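Local atomic coordinates of valine-pyruvate aminotransferase (Salmonella typhimurium, PDB entry 3G7Q), a protein that transfers the amino group of L-valine to pyruvate with pyridoxal 5'-phosphate as cofactor, probably yielding L-alanine and 3-methyl-2-oxobutanoate in alanine biosynthesis. Residues R314-Y325 and Y392-V403. Residues are numbered along the deposited sequence; the frame is centred on the assembly and turned at random.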
# COMPACT_ATOMS: atom_id res chain seq x y z
N ARG A 314 -9.08 30.77 2.91
CA ARG A 314 -9.41 30.09 4.14
C ARG A 314 -8.34 30.29 5.23
O ARG A 314 -8.67 30.46 6.40
CB ARG A 314 -9.70 28.60 3.87
CG ARG A 314 -10.49 27.89 4.96
CD ARG A 314 -11.89 28.57 5.16
NE ARG A 314 -12.85 28.32 4.08
CZ ARG A 314 -13.64 27.25 3.98
NH1 ARG A 314 -13.60 26.28 4.89
NH2 ARG A 314 -14.47 27.13 2.97
N VAL A 315 -7.06 30.30 4.85
CA VAL A 315 -6.00 30.51 5.82
C VAL A 315 -6.08 31.94 6.35
O VAL A 315 -5.91 32.17 7.55
CB VAL A 315 -4.56 30.11 5.32
CG1 VAL A 315 -3.97 31.12 4.38
CG2 VAL A 315 -3.66 29.91 6.53
N GLN A 316 -6.34 32.91 5.48
CA GLN A 316 -6.45 34.29 5.91
C GLN A 316 -7.62 34.49 6.86
O GLN A 316 -7.53 35.22 7.87
CB GLN A 316 -6.57 35.21 4.69
CG GLN A 316 -5.27 35.32 3.91
CD GLN A 316 -5.32 36.50 2.92
OE1 GLN A 316 -6.26 36.62 2.14
NE2 GLN A 316 -4.32 37.35 2.96
N GLN A 317 -8.74 33.87 6.54
CA GLN A 317 -9.92 33.96 7.39
C GLN A 317 -9.67 33.35 8.76
O GLN A 317 -10.04 33.92 9.80
CB GLN A 317 -11.09 33.25 6.70
CG GLN A 317 -11.66 34.05 5.54
CD GLN A 317 -12.56 33.26 4.61
OE1 GLN A 317 -13.10 33.82 3.64
NE2 GLN A 317 -12.69 31.97 4.86
N THR A 318 -8.99 32.21 8.78
CA THR A 318 -8.69 31.53 10.05
C THR A 318 -7.74 32.34 10.93
O THR A 318 -7.93 32.44 12.17
CB THR A 318 -8.12 30.13 9.76
OG1 THR A 318 -9.08 29.38 8.99
CG2 THR A 318 -7.77 29.40 11.07
N ILE A 319 -6.73 32.96 10.34
CA ILE A 319 -5.84 33.81 11.11
C ILE A 319 -6.62 34.96 11.72
O ILE A 319 -6.39 35.34 12.86
CB ILE A 319 -4.66 34.31 10.26
CG1 ILE A 319 -3.71 33.14 9.97
CG2 ILE A 319 -3.89 35.44 10.99
CD1 ILE A 319 -2.56 33.45 9.00
N ALA A 320 -7.52 35.54 10.94
CA ALA A 320 -8.32 36.67 11.44
C ALA A 320 -9.17 36.23 12.65
O ALA A 320 -9.30 37.00 13.60
CB ALA A 320 -9.20 37.25 10.35
N ILE A 321 -9.71 35.01 12.61
CA ILE A 321 -10.50 34.46 13.73
C ILE A 321 -9.58 34.34 14.94
O ILE A 321 -9.91 34.84 16.02
CB ILE A 321 -11.14 33.09 13.39
CG1 ILE A 321 -12.23 33.23 12.33
CG2 ILE A 321 -11.76 32.44 14.65
CD1 ILE A 321 -12.73 31.87 11.77
N ILE A 322 -8.42 33.74 14.75
CA ILE A 322 -7.45 33.59 15.83
C ILE A 322 -7.12 34.93 16.47
O ILE A 322 -7.14 35.08 17.70
CB ILE A 322 -6.14 32.91 15.35
CG1 ILE A 322 -6.40 31.43 14.96
CG2 ILE A 322 -5.03 32.99 16.43
CD1 ILE A 322 -5.21 30.77 14.27
N ARG A 323 -6.83 35.92 15.64
CA ARG A 323 -6.44 37.23 16.15
C ARG A 323 -7.56 37.99 16.89
O ARG A 323 -7.27 38.90 17.69
CB ARG A 323 -5.83 38.05 15.02
CG ARG A 323 -4.46 37.52 14.60
CD ARG A 323 -3.42 37.90 15.61
NE ARG A 323 -2.08 37.34 15.36
CZ ARG A 323 -1.39 36.52 16.14
NH1 ARG A 323 -1.87 36.11 17.32
NH2 ARG A 323 -0.17 36.14 15.76
N ARG A 324 -8.82 37.61 16.69
CA ARG A 324 -9.90 38.20 17.49
C ARG A 324 -9.82 37.73 18.92
O ARG A 324 -10.31 38.41 19.82
CB ARG A 324 -11.27 37.87 16.93
CG ARG A 324 -11.56 38.70 15.68
CD ARG A 324 -13.00 38.68 15.27
NE ARG A 324 -13.36 37.49 14.54
CZ ARG A 324 -14.18 36.54 14.97
NH1 ARG A 324 -14.79 36.57 16.16
NH2 ARG A 324 -14.41 35.52 14.15
N TYR A 325 -9.19 36.58 19.14
CA TYR A 325 -9.09 35.96 20.49
C TYR A 325 -7.73 35.98 21.12
O TYR A 325 -7.63 35.95 22.37
CB TYR A 325 -9.57 34.50 20.41
CG TYR A 325 -11.05 34.37 20.15
CD1 TYR A 325 -11.95 34.38 21.21
CD2 TYR A 325 -11.57 34.25 18.84
CE1 TYR A 325 -13.30 34.27 20.99
CE2 TYR A 325 -12.92 34.18 18.62
CZ TYR A 325 -13.79 34.16 19.71
OH TYR A 325 -15.15 34.06 19.54
N TYR A 392 -6.57 24.19 9.29
CA TYR A 392 -7.46 25.38 9.09
C TYR A 392 -8.61 25.16 8.10
O TYR A 392 -9.36 26.10 7.80
CB TYR A 392 -6.65 26.62 8.69
CG TYR A 392 -5.95 26.57 7.35
CD1 TYR A 392 -6.65 26.82 6.17
CD2 TYR A 392 -4.59 26.32 7.26
CE1 TYR A 392 -6.03 26.77 4.94
CE2 TYR A 392 -3.95 26.31 6.04
CZ TYR A 392 -4.67 26.52 4.88
OH TYR A 392 -4.04 26.48 3.66
N VAL A 393 -8.76 23.94 7.62
CA VAL A 393 -9.80 23.57 6.65
C VAL A 393 -11.25 23.44 7.16
O VAL A 393 -12.17 23.75 6.41
CB VAL A 393 -9.44 22.21 5.97
CG1 VAL A 393 -10.65 21.60 5.29
CG2 VAL A 393 -8.29 22.39 5.04
N PRO A 394 -11.46 22.95 8.40
CA PRO A 394 -12.86 22.80 8.85
C PRO A 394 -13.69 24.09 8.78
O PRO A 394 -13.16 25.19 8.70
CB PRO A 394 -12.70 22.33 10.30
CG PRO A 394 -11.40 21.65 10.30
CD PRO A 394 -10.53 22.50 9.43
N GLU A 395 -15.02 23.94 8.82
CA GLU A 395 -15.87 25.11 8.66
C GLU A 395 -15.59 26.16 9.74
O GLU A 395 -15.29 25.82 10.89
CB GLU A 395 -17.36 24.73 8.64
CG GLU A 395 -17.76 23.86 7.42
CD GLU A 395 -17.39 24.50 6.08
OE1 GLU A 395 -17.60 25.71 5.90
OE2 GLU A 395 -16.88 23.78 5.21
N PRO A 396 -15.67 27.43 9.37
CA PRO A 396 -15.34 28.53 10.30
C PRO A 396 -16.10 28.58 11.63
O PRO A 396 -15.55 29.11 12.63
CB PRO A 396 -15.63 29.80 9.49
CG PRO A 396 -16.34 29.36 8.29
CD PRO A 396 -16.04 27.94 8.04
N ASP A 397 -17.32 28.06 11.67
CA ASP A 397 -18.03 28.07 12.94
C ASP A 397 -17.34 27.10 13.89
O ASP A 397 -17.28 27.35 15.10
CB ASP A 397 -19.53 27.77 12.78
CG ASP A 397 -19.81 26.37 12.27
OD1 ASP A 397 -19.00 25.82 11.51
OD2 ASP A 397 -20.89 25.84 12.62
N LYS A 398 -16.82 26.00 13.34
CA LYS A 398 -16.09 25.01 14.14
C LYS A 398 -14.73 25.58 14.55
O LYS A 398 -14.33 25.43 15.68
CB LYS A 398 -15.89 23.70 13.38
CG LYS A 398 -17.18 22.89 13.23
CD LYS A 398 -17.62 22.30 14.55
N ILE A 399 -14.07 26.24 13.62
CA ILE A 399 -12.80 26.92 13.91
C ILE A 399 -12.99 27.92 15.04
O ILE A 399 -12.26 27.88 16.04
CB ILE A 399 -12.23 27.65 12.69
CG1 ILE A 399 -11.83 26.66 11.57
CG2 ILE A 399 -11.02 28.49 13.09
CD1 ILE A 399 -10.67 25.80 11.86
N GLU A 400 -14.01 28.76 14.93
CA GLU A 400 -14.19 29.77 15.95
C GLU A 400 -14.51 29.18 17.32
O GLU A 400 -14.00 29.68 18.32
CB GLU A 400 -15.25 30.76 15.56
CG GLU A 400 -15.36 31.83 16.63
CD GLU A 400 -15.90 33.13 16.16
OE1 GLU A 400 -16.15 33.28 14.95
OE2 GLU A 400 -16.04 34.00 17.04
N ALA A 401 -15.35 28.15 17.36
CA ALA A 401 -15.67 27.51 18.63
C ALA A 401 -14.40 26.91 19.26
O ALA A 401 -14.21 27.00 20.48
CB ALA A 401 -16.75 26.44 18.45
N GLY A 402 -13.55 26.29 18.44
CA GLY A 402 -12.27 25.72 18.93
C GLY A 402 -11.31 26.78 19.44
O GLY A 402 -10.67 26.63 20.50
N VAL A 403 -11.19 27.86 18.69
CA VAL A 403 -10.30 28.99 19.03
C VAL A 403 -10.76 29.67 20.30
O VAL A 403 -9.93 30.02 21.16
CB VAL A 403 -10.16 29.98 17.83
CG1 VAL A 403 -9.54 31.32 18.27
CG2 VAL A 403 -9.34 29.32 16.69
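Ile321 projects from the helix containing residues 314-325 as a knob into a hole formed by Pro396, Ile399, Glu400 and Val403. Its two branches divide the work: CD1 reaches 4.0 Å from Ile399 CG2, whereas CG2 lies against the backbone and CB of Glu400. One turn earlier, Thr318 CG2 meets the same Ile399 methyl, and its OG1 donates a 2.8 Å hydrogen bond to Arg314 O, turning the hydroxyl back on its own helix, where the backbone N of Thr318 reaches the same carbonyl oxygen from the opposite face. At the N-terminal end of the segment, Val315 covers one face of the Tyr392 ring, a CH-pi contact with CB 3.7 Å from the ring centroid. A chi1 of 66° sets the Tyr392 ring between the two backbone branches and turns one face toward Val315; its hydroxyl is hydrogen-bonded to Ala339 O. Both helices belong to the small, C-terminal domain of the class I aminotransferase fold, where they run roughly parallel with axes 9.7 Å apart; Val315, Thr318 and Ile322 also rest on Leu342 of strand 341-345.

Toward solvent the contact becomes polar. Glu400, its CG anti to the backbone N (chi1 -178°) and the chain extended beyond, carries its carboxylate to Arg324 and Tyr325. Both terminal nitrogens of Arg324 pair with it in a salt bridge, NH2 lying 2.9 Å from OE1 in a nearly straight bond (177°), while NH1 bonds OE2; both oxygens are met from above the carboxylate plane. Tyr325 OH donates to the anti lone pair of Glu400 OE2 at 2.7 Å, giving that oxygen two donors. The Tyr325 ring also touches Val403 CG1, 3.6 Å from CD2.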